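Local coordinates for protein UDP-glucose:anthocyanidin 3-O-glucosyltransferase (Clitoria ternatea, PDB 4REL) that is a plant glycosyltransferase of the GT-B class, in which two Rossmann-like domains face each other across a cleft, at residues 136-141 / 369-374; 142-147 / 165-170; 209-214 / 233-238. One frame throughout, in Å; residues are numbered along the deposited sequence. Where two conformers were deposited one is given.

From the N terminus, the chain leaves strand 131-135 of the seven-stranded parallel sheet and runs through 136-141 directly into 142-147. Contact 2 closes first, when the chain returns at 165-170 after helix 148-157. Contact 3 closes next, where the strands before and after helix 220-229 pair at the sheet edge, 209-214 with 233-238; contacts 2 and 3 therefore follow one another in series. Contact 1 closes last, with helix segment 369-374 of the other domain, so its long loop encloses both. L142 CD1 meets V211 CG2, S139 packs on V211 and F213, and I370 meets L144, joining the three into continuous packing.

Contact 1 (136-141 / 369-374); sequences PNVSCS and GIAARV. With KMP (3,5,7-trihydroxy-2-(4-hydroxyphenyl)-4H-chromen-4-one), chain B.
V138 and C140 present their side chains to one side of helix 369-374, where they meet I370, A371 and V374 in apolar packing. V138 forks over A371: CG1, anti to the backbone N (chi1 -178°), lies against the A371 backbone, while CG2 touches A371 CB at 3.6 Å. I370 CG2 touches both loop residues, 4.2 Å from V138 CG1 and equally far from C140 CB. V374, one turn after I370, brings CG2 to 4.1 Å from C140 SG; with chi1 -66° the sulfur stands beside its own backbone N. No hydrogen bond joins the two segments directly. The packing spans the domain interface of the GT-B fold: 136-141 leaves strand 131-135 of one parallel sheet, and helix 368-378 links strands 359-361 and 382-384 of the other. Polar bonds shape the loop. S141 OG bonds V138 O at 2.8 Å, lying in the carbonyl plane. The backbone N of S141 bonds the same oxygen, and W135 NE1 is a further partner of it. D367, just before the helix, bonds V138 N and S141 OG through OD2, a polar tie between the domains beside the apolar one. The ligand KMP lies beyond this packing, at N137. The side-chain amide turns ND2 toward the chromenone carbonyl oxygen, with N137 ND2 2.9 Å from KMP O13 and raised somewhat above the ring plane; KMP O27 is farther from ND2, at 3.7 Å. H17 and D181 hydrogen-bond the same ligand.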
ATOM      1  N   PRO A 136      -0.970   5.714  -2.914  1.00 10.47           N
ATOM      2  CA  PRO A 136      -0.102   4.658  -2.388  1.00  9.41           C
ATOM      3  C   PRO A 136      -0.783   3.285  -2.397  1.00 11.95           C
ATOM      4  O   PRO A 136      -0.327   2.365  -1.728  1.00 19.51           O
ATOM      5  CB  PRO A 136       0.138   5.122  -0.951  1.00  7.56           C
ATOM      6  CG  PRO A 136      -1.191   5.723  -0.566  1.00  9.17           C
ATOM      7  CD  PRO A 136      -1.647   6.454  -1.836  1.00  9.17           C
ATOM      8  N   ASN A 137      -1.871   3.155  -3.141  1.00 11.14           N
ATOM      9  CA  ASN A 137      -2.597   1.893  -3.197  1.00 11.60           C
ATOM     10  C   ASN A 137      -2.171   1.096  -4.407  1.00 11.91           C
ATOM     11  O   ASN A 137      -1.177   1.432  -5.052  1.00 18.14           O
ATOM     12  CB  ASN A 137      -4.086   2.197  -3.225  1.00 10.32           C
ATOM     13  CG  ASN A 137      -4.414   3.378  -2.343  1.00 21.88           C
ATOM     14  OD1 ASN A 137      -4.831   4.446  -2.815  1.00 20.13           O
ATOM     15  ND2 ASN A 137      -4.148   3.218  -1.051  1.00 12.75           N
ATOM     16  N   VAL A 138      -2.891   0.024  -4.707  1.00 11.98           N
ATOM     17  CA  VAL A 138      -2.581  -0.744  -5.897  1.00  8.06           C
ATOM     18  C   VAL A 138      -2.772   0.169  -7.099  1.00 10.20           C
ATOM     19  O   VAL A 138      -3.838   0.754  -7.286  1.00  8.98           O
ATOM     20  CB  VAL A 138      -3.450  -2.014  -5.983  1.00 10.08           C
ATOM     21  CG1 VAL A 138      -3.082  -2.832  -7.219  1.00 12.64           C
ATOM     22  CG2 VAL A 138      -3.238  -2.842  -4.727  1.00 12.84           C
ATOM     23  N   SER A 139      -1.714   0.329  -7.886  1.00 10.61           N
ATOM     24  CA  SER A 139      -1.734   1.255  -9.016  1.00 12.72           C
ATOM     25  C   SER A 139      -2.940   1.014  -9.926  1.00 13.21           C
ATOM     26  O   SER A 139      -3.684   1.939 -10.245  1.00 11.89           O
ATOM     27  CB  SER A 139      -0.436   1.125  -9.823  1.00 15.97           C
ATOM     28  OG  SER A 139      -0.254  -0.216 -10.256  1.00 17.30           O
ATOM     29  N   CYS A 140      -3.152  -0.244 -10.302  1.00 15.56           N
ATOM     30  CA  CYS A 140      -4.230  -0.603 -11.227  1.00 14.67           C
ATOM     31  C   CYS A 140      -5.643  -0.252 -10.754  1.00 21.58           C
ATOM     32  O   CYS A 140      -6.543  -0.066 -11.574  1.00 20.61           O
ATOM     33  CB  CYS A 140      -4.141  -2.090 -11.617  1.00 15.24           C
ATOM     34  SG  CYS A 140      -2.658  -2.466 -12.582  1.00 20.06           S
ATOM     35  N   SER A 141      -5.846  -0.131  -9.447  1.00 14.47           N
ATOM     36  CA  SER A 141      -7.195   0.117  -8.952  1.00 10.21           C
ATOM     37  C   SER A 141      -7.688   1.517  -9.313  1.00 11.19           C
ATOM     38  O   SER A 141      -8.873   1.788  -9.224  1.00 12.59           O
ATOM     39  CB  SER A 141      -7.296  -0.145  -7.444  1.00 13.80           C
ATOM     40  OG  SER A 141      -6.616   0.852  -6.722  1.00 14.37           O
ATOM     41  N   GLY A 369      -7.707  -7.569  -3.596  1.00 13.60           N
ATOM     42  CA  GLY A 369      -8.171  -8.476  -4.631  1.00 13.78           C
ATOM     43  C   GLY A 369      -7.661  -8.106  -6.007  1.00 12.59           C
ATOM     44  O   GLY A 369      -7.355  -8.982  -6.833  1.00 10.28           O
ATOM     45  N   ILE A 370      -7.545  -6.801  -6.256  1.00 11.01           N
ATOM     46  CA  ILE A 370      -6.989  -6.328  -7.511  1.00  9.32           C
ATOM     47  C   ILE A 370      -5.519  -6.719  -7.590  1.00 12.69           C
ATOM     48  O   ILE A 370      -5.051  -7.212  -8.620  1.00 11.60           O
ATOM     49  CB  ILE A 370      -7.118  -4.792  -7.660  1.00 13.80           C
ATOM     50  CG1 ILE A 370      -8.579  -4.346  -7.507  1.00 14.75           C
ATOM     51  CG2 ILE A 370      -6.535  -4.352  -8.991  1.00  9.72           C
ATOM     52  CD1 ILE A 370      -9.546  -4.965  -8.524  1.00 15.62           C
ATOM     53  N   ALA A 371      -4.790  -6.488  -6.499  1.00  8.71           N
ATOM     54  CA  ALA A 371      -3.382  -6.841  -6.433  1.00 10.88           C
ATOM     55  C   ALA A 371      -3.173  -8.330  -6.662  1.00  8.96           C
ATOM     56  O   ALA A 371      -2.276  -8.727  -7.420  1.00 10.54           O
ATOM     57  CB  ALA A 371      -2.778  -6.407  -5.096  1.00 10.29           C
ATOM     58  N   ALA A 372      -4.002  -9.152  -6.016  1.00  9.92           N
ATOM     59  CA  ALA A 372      -3.876 -10.596  -6.129  1.00 11.22           C
ATOM     60  C   ALA A 372      -4.070 -11.022  -7.584  1.00 11.15           C
ATOM     61  O   ALA A 372      -3.330 -11.866  -8.097  1.00  9.06           O
ATOM     62  CB  ALA A 372      -4.880 -11.306  -5.212  1.00  8.27           C
ATOM     63  N   ARG A 373      -5.067 -10.447  -8.247  1.00 13.42           N
ATOM     64  CA  ARG A 373      -5.326 -10.769  -9.653  1.00 12.09           C
ATOM     65  C   ARG A 373      -4.167 -10.343 -10.557  1.00  9.25           C
ATOM     66  O   ARG A 373      -3.791 -11.073 -11.477  1.00 11.88           O
ATOM     67  CB  ARG A 373      -6.632 -10.122 -10.138  1.00 12.62           C
ATOM     68  CG  ARG A 373      -6.975 -10.427 -11.617  1.00 11.60           C
ATOM     69  CD  ARG A 373      -7.291 -11.914 -11.823  1.00  9.42           C
ATOM     70  NE  ARG A 373      -8.355 -12.325 -10.917  1.00 11.28           N
ATOM     71  CZ  ARG A 373      -8.609 -13.580 -10.564  1.00 13.63           C
ATOM     72  NH1 ARG A 373      -7.885 -14.580 -11.058  1.00 15.40           N
ATOM     73  NH2 ARG A 373      -9.590 -13.835  -9.714  1.00 15.77           N
ATOM     74  N   VAL A 374      -3.624  -9.147 -10.325  1.00  9.67           N
ATOM     75  CA  VAL A 374      -2.493  -8.673 -11.122  1.00  8.65           C
ATOM     76  C   VAL A 374      -1.312  -9.623 -10.932  1.00 11.01           C
ATOM     77  O   VAL A 374      -0.655 -10.045 -11.893  1.00 10.69           O
ATOM     78  CB  VAL A 374      -2.102  -7.219 -10.762  1.00 10.93           C
ATOM     79  CG1 VAL A 374      -0.797  -6.821 -11.446  1.00 12.75           C
ATOM     80  CG2 VAL A 374      -3.216  -6.252 -11.151  1.00 12.59           C
TER
HETATM   81  C1  KMP B1001     -10.215   0.201  -1.667  1.00 19.06           C
HETATM   82  C2  KMP B1001      -8.894   0.536  -1.419  1.00 21.94           C
HETATM   83  C3  KMP B1001      -8.461   0.741  -0.020  1.00 18.97           C
HETATM   84  C4  KMP B1001      -9.443   0.578   1.071  1.00 20.39           C
HETATM   85  C5  KMP B1001     -10.746   0.245   0.722  1.00 19.25           C
HETATM   86  C6  KMP B1001     -11.117   0.062  -0.613  1.00 19.88           C
HETATM   87  C9  KMP B1001      -7.060   1.097   0.305  1.00 24.66           C
HETATM   88  C10 KMP B1001      -6.714   1.286   1.732  1.00 23.50           C
HETATM   89  C11 KMP B1001      -7.787   1.103   2.763  1.00 23.32           C
HETATM   90  C14 KMP B1001      -7.525   1.270   4.227  1.00 25.63           C
HETATM   91  C15 KMP B1001      -6.359   1.862   4.711  1.00 29.35           C
HETATM   92  C16 KMP B1001      -6.151   1.997   6.074  1.00 32.35           C
HETATM   93  C17 KMP B1001      -7.104   1.537   6.969  1.00 33.15           C
HETATM   94  C18 KMP B1001      -8.270   0.948   6.497  1.00 32.06           C
HETATM   95  C19 KMP B1001      -8.479   0.819   5.130  1.00 27.69           C
HETATM   96  O12 KMP B1001      -9.071   0.761   2.382  1.00 22.88           O
HETATM   97  O13 KMP B1001      -6.209   1.234  -0.606  1.00 26.23           O
HETATM   98  O24 KMP B1001      -6.892   1.669   8.308  1.00 37.97           O
HETATM   99  O27 KMP B1001      -5.427   1.605   2.045  1.00 23.83           O
HETATM  100  O29 KMP B1001     -12.408  -0.263  -0.895  1.00 21.39           O
HETATM  101  O30 KMP B1001      -7.997   0.678  -2.433  1.00 26.17           O

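Contact 2 (142-147 / 165-170); sequences LSLYFN and DFLPGL
L167 turns one methyl to N147 and the other to L144. Its CD2 is 3.3 Å from N147 ND2, a tight approach, and the two side chains run antiparallel alongside one another; its CD1 meets L144 CD2 at 4.1 Å. The N147 amide is fixed in its rotation by ND2, which bonds S143 O at 3.0 Å, with the acceptor almost in the amide plane, the N-H...O angle 158° and the nitrogen 30° out of the carbonyl plane. F146 N reaches S143 O from the opposite face, and Y225 OH is a second partner of ND2. On the other branch, N147 OD1 and F166 O both accept from one water, while N147 CB lies 4.2 Å from F166 CE1. S143 sets CB 3.8 Å from L170 CD1. Helix 220-229 covers this side through F222, Y225 and M226. L144 also packs on P179, a residue of the ligand pocket, and Y145 of the same segment touches KMP, which places the contact next to that pocket. The partner segment is shaped by a type II beta turn, L167 to L170, with P168 and G169 at its corners and the positive phi of G169 (82°) that favours glycine.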
ATOM      1  N   LEU A 142      -6.785   2.402  -9.744  1.00 10.48           N
ATOM      2  CA  LEU A 142      -7.195   3.743 -10.195  1.00 10.00           C
ATOM      3  C   LEU A 142      -8.304   3.690 -11.244  1.00 13.32           C
ATOM      4  O   LEU A 142      -9.208   4.532 -11.252  1.00 13.88           O
ATOM      5  CB  LEU A 142      -6.003   4.513 -10.781  1.00 10.56           C
ATOM      6  CG  LEU A 142      -5.086   5.207  -9.784  1.00 14.54           C
ATOM      7  CD1 LEU A 142      -3.836   5.686 -10.502  1.00 17.42           C
ATOM      8  CD2 LEU A 142      -5.836   6.364  -9.147  1.00 16.56           C
ATOM      9  N   SER A 143      -8.237   2.694 -12.121  0.50 10.55           N
ATOM     10  CA  SER A 143      -9.190   2.590 -13.222  0.50 14.38           C
ATOM     11  C   SER A 143     -10.619   2.361 -12.764  0.50 14.83           C
ATOM     12  O   SER A 143     -11.564   2.826 -13.400  0.50 13.78           O
ATOM     13  CB  SER A 143      -8.763   1.496 -14.195  0.50 13.41           C
ATOM     14  OG  SER A 143      -7.714   1.970 -15.005  0.50 16.93           O
ATOM     15  N   LEU A 144     -10.768   1.647 -11.653  1.00 12.73           N
ATOM     16  CA  LEU A 144     -12.086   1.305 -11.131  1.00 14.97           C
ATOM     17  C   LEU A 144     -12.967   2.530 -10.913  1.00 11.59           C
ATOM     18  O   LEU A 144     -14.161   2.510 -11.216  1.00 12.60           O
ATOM     19  CB  LEU A 144     -11.952   0.546  -9.809  1.00 16.75           C
ATOM     20  CG  LEU A 144     -11.066  -0.693  -9.820  1.00 20.18           C
ATOM     21  CD1 LEU A 144     -10.939  -1.252  -8.409  1.00 17.55           C
ATOM     22  CD2 LEU A 144     -11.651  -1.729 -10.756  1.00 19.69           C
ATOM     23  N   TYR A 145     -12.367   3.601 -10.396  1.00  8.42           N
ATOM     24  CA  TYR A 145     -13.130   4.765  -9.959  1.00 12.25           C
ATOM     25  C   TYR A 145     -13.684   5.607 -11.105  1.00 13.39           C
ATOM     26  O   TYR A 145     -14.534   6.470 -10.895  1.00 14.98           O
ATOM     27  CB  TYR A 145     -12.297   5.575  -8.951  1.00 13.02           C
ATOM     28  CG  TYR A 145     -11.987   4.697  -7.763  1.00 11.84           C
ATOM     29  CD1 TYR A 145     -12.976   4.394  -6.843  1.00 18.14           C
ATOM     30  CD2 TYR A 145     -10.743   4.095  -7.618  1.00 14.06           C
ATOM     31  CE1 TYR A 145     -12.733   3.550  -5.778  1.00 24.40           C
ATOM     32  CE2 TYR A 145     -10.484   3.250  -6.546  1.00 18.36           C
ATOM     33  CZ  TYR A 145     -11.485   2.987  -5.631  1.00 24.17           C
ATOM     34  OH  TYR A 145     -11.255   2.148  -4.565  1.00 25.40           O
ATOM     35  N   PHE A 146     -13.232   5.319 -12.321  1.00 12.25           N
ATOM     36  CA  PHE A 146     -13.778   5.957 -13.513  1.00 13.01           C
ATOM     37  C   PHE A 146     -14.826   5.107 -14.215  1.00 10.11           C
ATOM     38  O   PHE A 146     -15.329   5.482 -15.283  1.00 15.99           O
ATOM     39  CB  PHE A 146     -12.647   6.301 -14.473  1.00 14.05           C
ATOM     40  CG  PHE A 146     -11.734   7.363 -13.947  1.00 12.45           C
ATOM     41  CD1 PHE A 146     -11.935   8.691 -14.291  1.00 12.60           C
ATOM     42  CD2 PHE A 146     -10.693   7.041 -13.088  1.00 17.11           C
ATOM     43  CE1 PHE A 146     -11.104   9.685 -13.800  1.00 13.50           C
ATOM     44  CE2 PHE A 146      -9.862   8.032 -12.587  1.00 12.08           C
ATOM     45  CZ  PHE A 146     -10.067   9.350 -12.948  1.00 13.94           C
ATOM     46  N   ASN A 147     -15.185   3.983 -13.598  1.00 10.47           N
ATOM     47  CA  ASN A 147     -16.085   3.023 -14.230  1.00  9.79           C
ATOM     48  C   ASN A 147     -17.036   2.376 -13.227  1.00 13.11           C
ATOM     49  O   ASN A 147     -17.403   1.220 -13.380  1.00 12.49           O
ATOM     50  CB  ASN A 147     -15.281   1.937 -14.962  1.00 15.63           C
ATOM     51  CG  ASN A 147     -14.473   2.491 -16.120  1.00 15.70           C
ATOM     52  OD1 ASN A 147     -14.985   2.656 -17.233  1.00 12.61           O
ATOM     53  ND2 ASN A 147     -13.202   2.778 -15.869  1.00 12.71           N
ATOM     54  N   ASP A 165     -13.605  -6.501 -19.203  1.00 14.64           N
ATOM     55  CA  ASP A 165     -12.959  -6.163 -20.466  1.00 14.84           C
ATOM     56  C   ASP A 165     -13.051  -4.681 -20.808  1.00 14.58           C
ATOM     57  O   ASP A 165     -12.231  -4.170 -21.571  1.00 17.35           O
ATOM     58  CB  ASP A 165     -13.530  -7.010 -21.602  1.00 17.93           C
ATOM     59  CG  ASP A 165     -13.259  -8.488 -21.411  1.00 21.99           C
ATOM     60  OD1 ASP A 165     -14.051  -9.145 -20.697  1.00 18.62           O
ATOM     61  OD2 ASP A 165     -12.259  -8.990 -21.976  1.00 18.17           O
ATOM     62  N   PHE A 166     -14.017  -3.986 -20.209  1.00 13.84           N
ATOM     63  CA  PHE A 166     -14.202  -2.558 -20.490  1.00 18.51           C
ATOM     64  C   PHE A 166     -13.116  -1.654 -19.901  1.00 18.58           C
ATOM     65  O   PHE A 166     -13.097  -0.450 -20.168  1.00 16.51           O
ATOM     66  CB  PHE A 166     -15.591  -2.080 -20.037  1.00 19.03           C
ATOM     67  CG  PHE A 166     -15.943  -2.456 -18.621  1.00 18.20           C
ATOM     68  CD1 PHE A 166     -15.474  -1.706 -17.550  1.00 20.07           C
ATOM     69  CD2 PHE A 166     -16.772  -3.531 -18.367  1.00 18.94           C
ATOM     70  CE1 PHE A 166     -15.806  -2.047 -16.248  1.00 19.20           C
ATOM     71  CE2 PHE A 166     -17.116  -3.878 -17.063  1.00 19.99           C
ATOM     72  CZ  PHE A 166     -16.628  -3.133 -16.004  1.00 20.25           C
ATOM     73  N   LEU A 167     -12.231  -2.225 -19.087  1.00 14.38           N
ATOM     74  CA  LEU A 167     -11.102  -1.479 -18.529  1.00 11.78           C
ATOM     75  C   LEU A 167      -9.879  -1.736 -19.389  1.00 13.50           C
ATOM     76  O   LEU A 167      -9.338  -2.844 -19.380  1.00 13.26           O
ATOM     77  CB  LEU A 167     -10.809  -1.942 -17.095  1.00 12.81           C
ATOM     78  CG  LEU A 167     -11.930  -1.902 -16.057  1.00 13.70           C
ATOM     79  CD1 LEU A 167     -11.456  -2.541 -14.752  1.00 10.78           C
ATOM     80  CD2 LEU A 167     -12.402  -0.464 -15.816  1.00 14.03           C
ATOM     81  N   PRO A 168      -9.422  -0.715 -20.136  1.00 14.70           N
ATOM     82  CA  PRO A 168      -8.257  -0.934 -21.000  1.00 15.67           C
ATOM     83  C   PRO A 168      -7.027  -1.409 -20.221  1.00 15.73           C
ATOM     84  O   PRO A 168      -6.668  -0.835 -19.185  1.00 13.38           O
ATOM     85  CB  PRO A 168      -8.024   0.451 -21.623  1.00 15.33           C
ATOM     86  CG  PRO A 168      -9.399   1.056 -21.656  1.00 17.22           C
ATOM     87  CD  PRO A 168     -10.020   0.616 -20.343  1.00 15.40           C
ATOM     88  N   GLY A 169      -6.415  -2.482 -20.712  1.00 13.56           N
ATOM     89  CA  GLY A 169      -5.213  -3.037 -20.113  1.00 13.78           C
ATOM     90  C   GLY A 169      -5.478  -3.951 -18.928  1.00 12.90           C
ATOM     91  O   GLY A 169      -4.564  -4.610 -18.421  1.00 14.45           O
ATOM     92  N   LEU A 170      -6.726  -3.979 -18.469  1.00 10.15           N
ATOM     93  CA  LEU A 170      -7.059  -4.686 -17.235  1.00  8.63           C
ATOM     94  C   LEU A 170      -8.156  -5.722 -17.442  1.00  9.87           C
ATOM     95  O   LEU A 170      -8.952  -5.987 -16.538  1.00 12.36           O
ATOM     96  CB  LEU A 170      -7.457  -3.694 -16.132  1.00 12.04           C
ATOM     97  CG  LEU A 170      -6.345  -2.733 -15.693  1.00 14.65           C
ATOM     98  CD1 LEU A 170      -6.884  -1.737 -14.674  1.00 16.76           C
ATOM     99  CD2 LEU A 170      -5.156  -3.503 -15.134  1.00 17.85           C
TER
HETATM  100  O   HOH W   1      -8.087   0.842 -17.450  1.00 19.42           O
HETATM  101  O   HOH W   2     -13.965   2.109 -19.800  1.00 23.82           O

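Contact 3 (209-214 / 233-238); sequences VVVNFF and LLYVVP
V211 and Y235 are paired neighbours in parallel strands, and their side chains lie side by side on one face of the sheet. V211 CB stands over the Y235 ring, 4.1 Å from its centroid and displaced toward the rim, in a CH-pi contact; V211 CG2 meets L233 CD1 at 3.6 Å on the same face. V210, on the opposite face, reaches V236 just past the strand, CG1 to CG2. L234 is bonded through both its N and its O: its N donates to V209 O at 2.9 Å (172°), and its O accepts from V211 N at 2.7 Å. V236 N then bonds V211 O less straightly (154°). This is the parallel ladder of a beta-alpha-beta crossover through helix 220-229, at the edge of the Rossmann-like sheet. Beyond V211 the strand breaks in an inverse gamma turn centred on N212. The chi1 of -162° puts N212 CG beside its own carbonyl carbon, and OD1 comes to 3.4 Å from P238 CA. One water joins N212 ND2 to P238 O, another N212 OD1 to V236 O. F214 lays its ring face on the proline, CZ 3.6 Å from P238 CG. Farther out, strand 131-135 flanks V210, with backbone bonds between V210 and A133 and W135, D218 holds Y235 OH, and D435 of helix 431-445 takes Y235 N while the same helix packs on L234 and V236.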
ATOM      1  N   VAL A 209      -1.363  13.539 -10.534  1.00  7.66           N
ATOM      2  CA  VAL A 209      -1.565  12.398  -9.661  1.00  8.76           C
ATOM      3  C   VAL A 209      -0.231  11.665  -9.603  1.00 13.22           C
ATOM      4  O   VAL A 209       0.344  11.323 -10.646  1.00  9.40           O
ATOM      5  CB  VAL A 209      -2.680  11.453 -10.178  1.00  7.58           C
ATOM      6  CG1 VAL A 209      -2.743  10.194  -9.325  1.00  8.08           C
ATOM      7  CG2 VAL A 209      -4.031  12.161 -10.167  1.00  8.90           C
ATOM      8  N   VAL A 210       0.275  11.458  -8.390  1.00  8.96           N
ATOM      9  CA  VAL A 210       1.572  10.811  -8.191  1.00  5.54           C
ATOM     10  C   VAL A 210       1.351   9.375  -7.711  1.00  8.62           C
ATOM     11  O   VAL A 210       0.769   9.152  -6.641  1.00 10.23           O
ATOM     12  CB  VAL A 210       2.416  11.583  -7.161  1.00  5.29           C
ATOM     13  CG1 VAL A 210       3.722  10.832  -6.860  1.00  8.52           C
ATOM     14  CG2 VAL A 210       2.739  12.973  -7.690  1.00  9.02           C
ATOM     15  N   VAL A 211       1.802   8.406  -8.511  1.00  9.75           N
ATOM     16  CA  VAL A 211       1.594   6.999  -8.190  1.00 11.34           C
ATOM     17  C   VAL A 211       2.857   6.431  -7.554  1.00  8.06           C
ATOM     18  O   VAL A 211       3.952   6.586  -8.089  1.00  9.43           O
ATOM     19  CB  VAL A 211       1.225   6.164  -9.440  1.00 11.80           C
ATOM     20  CG1 VAL A 211       1.076   4.695  -9.057  1.00 11.61           C
ATOM     21  CG2 VAL A 211      -0.065   6.672 -10.073  1.00 13.34           C
ATOM     22  N   ASN A 212       2.685   5.757  -6.420  1.00  7.64           N
ATOM     23  CA  ASN A 212       3.792   5.217  -5.634  1.00 10.71           C
ATOM     24  C   ASN A 212       4.162   3.829  -6.153  1.00 10.12           C
ATOM     25  O   ASN A 212       4.052   2.838  -5.436  1.00 13.55           O
ATOM     26  CB  ASN A 212       3.347   5.102  -4.170  1.00 11.38           C
ATOM     27  CG  ASN A 212       4.509   4.962  -3.209  1.00 13.00           C
ATOM     28  OD1 ASN A 212       5.519   5.664  -3.331  1.00 14.43           O
ATOM     29  ND2 ASN A 212       4.375   4.046  -2.242  1.00 12.79           N
ATOM     30  N   PHE A 213       4.599   3.751  -7.402  1.00  9.26           N
ATOM     31  CA  PHE A 213       4.883   2.454  -8.006  1.00  9.56           C
ATOM     32  C   PHE A 213       5.819   2.590  -9.207  1.00 11.82           C
ATOM     33  O   PHE A 213       6.365   3.659  -9.464  1.00 13.01           O
ATOM     34  CB  PHE A 213       3.566   1.780  -8.416  1.00 10.18           C
ATOM     35  CG  PHE A 213       3.671   0.287  -8.554  1.00 10.13           C
ATOM     36  CD1 PHE A 213       4.116  -0.484  -7.491  1.00 11.54           C
ATOM     37  CD2 PHE A 213       3.327  -0.339  -9.741  1.00 16.19           C
ATOM     38  CE1 PHE A 213       4.221  -1.865  -7.601  1.00 12.67           C
ATOM     39  CE2 PHE A 213       3.438  -1.717  -9.869  1.00 13.73           C
ATOM     40  CZ  PHE A 213       3.881  -2.481  -8.800  1.00 12.69           C
ATOM     41  N   PHE A 214       5.996   1.493  -9.933  1.00 14.15           N
ATOM     42  CA  PHE A 214       6.897   1.441 -11.075  1.00 14.38           C
ATOM     43  C   PHE A 214       6.069   1.412 -12.356  1.00 17.34           C
ATOM     44  O   PHE A 214       5.367   0.436 -12.620  1.00 15.70           O
ATOM     45  CB  PHE A 214       7.751   0.165 -10.993  1.00 16.76           C
ATOM     46  CG  PHE A 214       8.357  -0.087  -9.628  1.00 15.10           C
ATOM     47  CD1 PHE A 214       9.475   0.623  -9.207  1.00 23.30           C
ATOM     48  CD2 PHE A 214       7.822  -1.049  -8.782  1.00 20.80           C
ATOM     49  CE1 PHE A 214      10.033   0.388  -7.954  1.00 20.65           C
ATOM     50  CE2 PHE A 214       8.376  -1.295  -7.531  1.00 24.10           C
ATOM     51  CZ  PHE A 214       9.482  -0.573  -7.117  1.00 25.91           C
ATOM     52  N   LEU A 233      -0.017  12.331 -15.032  1.00 10.90           N
ATOM     53  CA  LEU A 233       0.203  11.109 -14.275  1.00  8.82           C
ATOM     54  C   LEU A 233       1.691  10.921 -14.098  1.00 12.83           C
ATOM     55  O   LEU A 233       2.417  10.792 -15.086  1.00 12.58           O
ATOM     56  CB  LEU A 233      -0.365   9.898 -15.022  1.00  9.28           C
ATOM     57  CG  LEU A 233      -0.181   8.520 -14.375  1.00 13.29           C
ATOM     58  CD1 LEU A 233      -0.995   8.382 -13.080  1.00 12.70           C
ATOM     59  CD2 LEU A 233      -0.582   7.433 -15.371  1.00 12.77           C
ATOM     60  N   LEU A 234       2.144  10.908 -12.847  1.00  8.83           N
ATOM     61  CA  LEU A 234       3.569  10.815 -12.548  1.00  8.13           C
ATOM     62  C   LEU A 234       3.828   9.614 -11.648  1.00 12.86           C
ATOM     63  O   LEU A 234       3.086   9.383 -10.682  1.00 15.44           O
ATOM     64  CB  LEU A 234       4.046  12.097 -11.848  1.00  9.75           C
ATOM     65  CG  LEU A 234       3.842  13.437 -12.564  1.00 11.50           C
ATOM     66  CD1 LEU A 234       4.188  14.631 -11.644  1.00  9.59           C
ATOM     67  CD2 LEU A 234       4.677  13.481 -13.833  1.00  9.40           C
ATOM     68  N   TYR A 235       4.866   8.843 -11.963  1.00 11.22           N
ATOM     69  CA  TYR A 235       5.258   7.725 -11.109  1.00 12.42           C
ATOM     70  C   TYR A 235       6.553   8.092 -10.391  1.00 19.45           C
ATOM     71  O   TYR A 235       7.541   8.455 -11.028  1.00 28.45           O
ATOM     72  CB  TYR A 235       5.479   6.449 -11.927  1.00 10.62           C
ATOM     73  CG  TYR A 235       4.233   5.749 -12.426  1.00 14.66           C
ATOM     74  CD1 TYR A 235       3.803   4.558 -11.851  1.00 15.42           C
ATOM     75  CD2 TYR A 235       3.499   6.268 -13.485  1.00 13.76           C
ATOM     76  CE1 TYR A 235       2.661   3.903 -12.320  1.00 14.36           C
ATOM     77  CE2 TYR A 235       2.366   5.624 -13.957  1.00 15.96           C
ATOM     78  CZ  TYR A 235       1.953   4.448 -13.368  1.00 17.72           C
ATOM     79  OH  TYR A 235       0.834   3.821 -13.857  1.00 18.95           O
ATOM     80  N   VAL A 236       6.537   8.020  -9.066  1.00  9.42           N
ATOM     81  CA  VAL A 236       7.747   8.219  -8.281  1.00 11.34           C
ATOM     82  C   VAL A 236       8.064   6.920  -7.555  1.00 12.11           C
ATOM     83  O   VAL A 236       7.186   6.317  -6.928  1.00 14.63           O
ATOM     84  CB  VAL A 236       7.591   9.379  -7.294  1.00 12.95           C
ATOM     85  CG1 VAL A 236       8.832   9.509  -6.408  1.00 12.65           C
ATOM     86  CG2 VAL A 236       7.355  10.668  -8.063  1.00 10.79           C
ATOM     87  N   VAL A 237       9.316   6.487  -7.679  1.00 13.67           N
ATOM     88  CA  VAL A 237       9.768   5.201  -7.160  1.00 16.89           C
ATOM     89  C   VAL A 237       9.445   5.088  -5.675  1.00 13.80           C
ATOM     90  O   VAL A 237       9.815   5.964  -4.886  1.00 15.84           O
ATOM     91  CB  VAL A 237      11.290   5.028  -7.393  1.00 20.77           C
ATOM     92  CG1 VAL A 237      11.857   3.914  -6.535  1.00 21.36           C
ATOM     93  CG2 VAL A 237      11.563   4.762  -8.866  1.00 25.96           C
ATOM     94  N   PRO A 238       8.753   4.007  -5.289  1.00 14.00           N
ATOM     95  CA  PRO A 238       8.263   3.814  -3.915  1.00 16.19           C
ATOM     96  C   PRO A 238       9.328   3.371  -2.920  1.00 14.94           C
ATOM     97  O   PRO A 238       9.047   3.345  -1.723  1.00 17.04           O
ATOM     98  CB  PRO A 238       7.228   2.687  -4.072  1.00 15.07           C
ATOM     99  CG  PRO A 238       7.676   1.941  -5.290  1.00 14.75           C
ATOM    100  CD  PRO A 238       8.208   2.996  -6.214  1.00 13.14           C
TER
HETATM  101  O   HOH W   3       6.538   3.428  -0.472  1.00 15.42           O
HETATM  102  O   HOH W   4       6.255   7.769  -4.644  1.00 16.58           O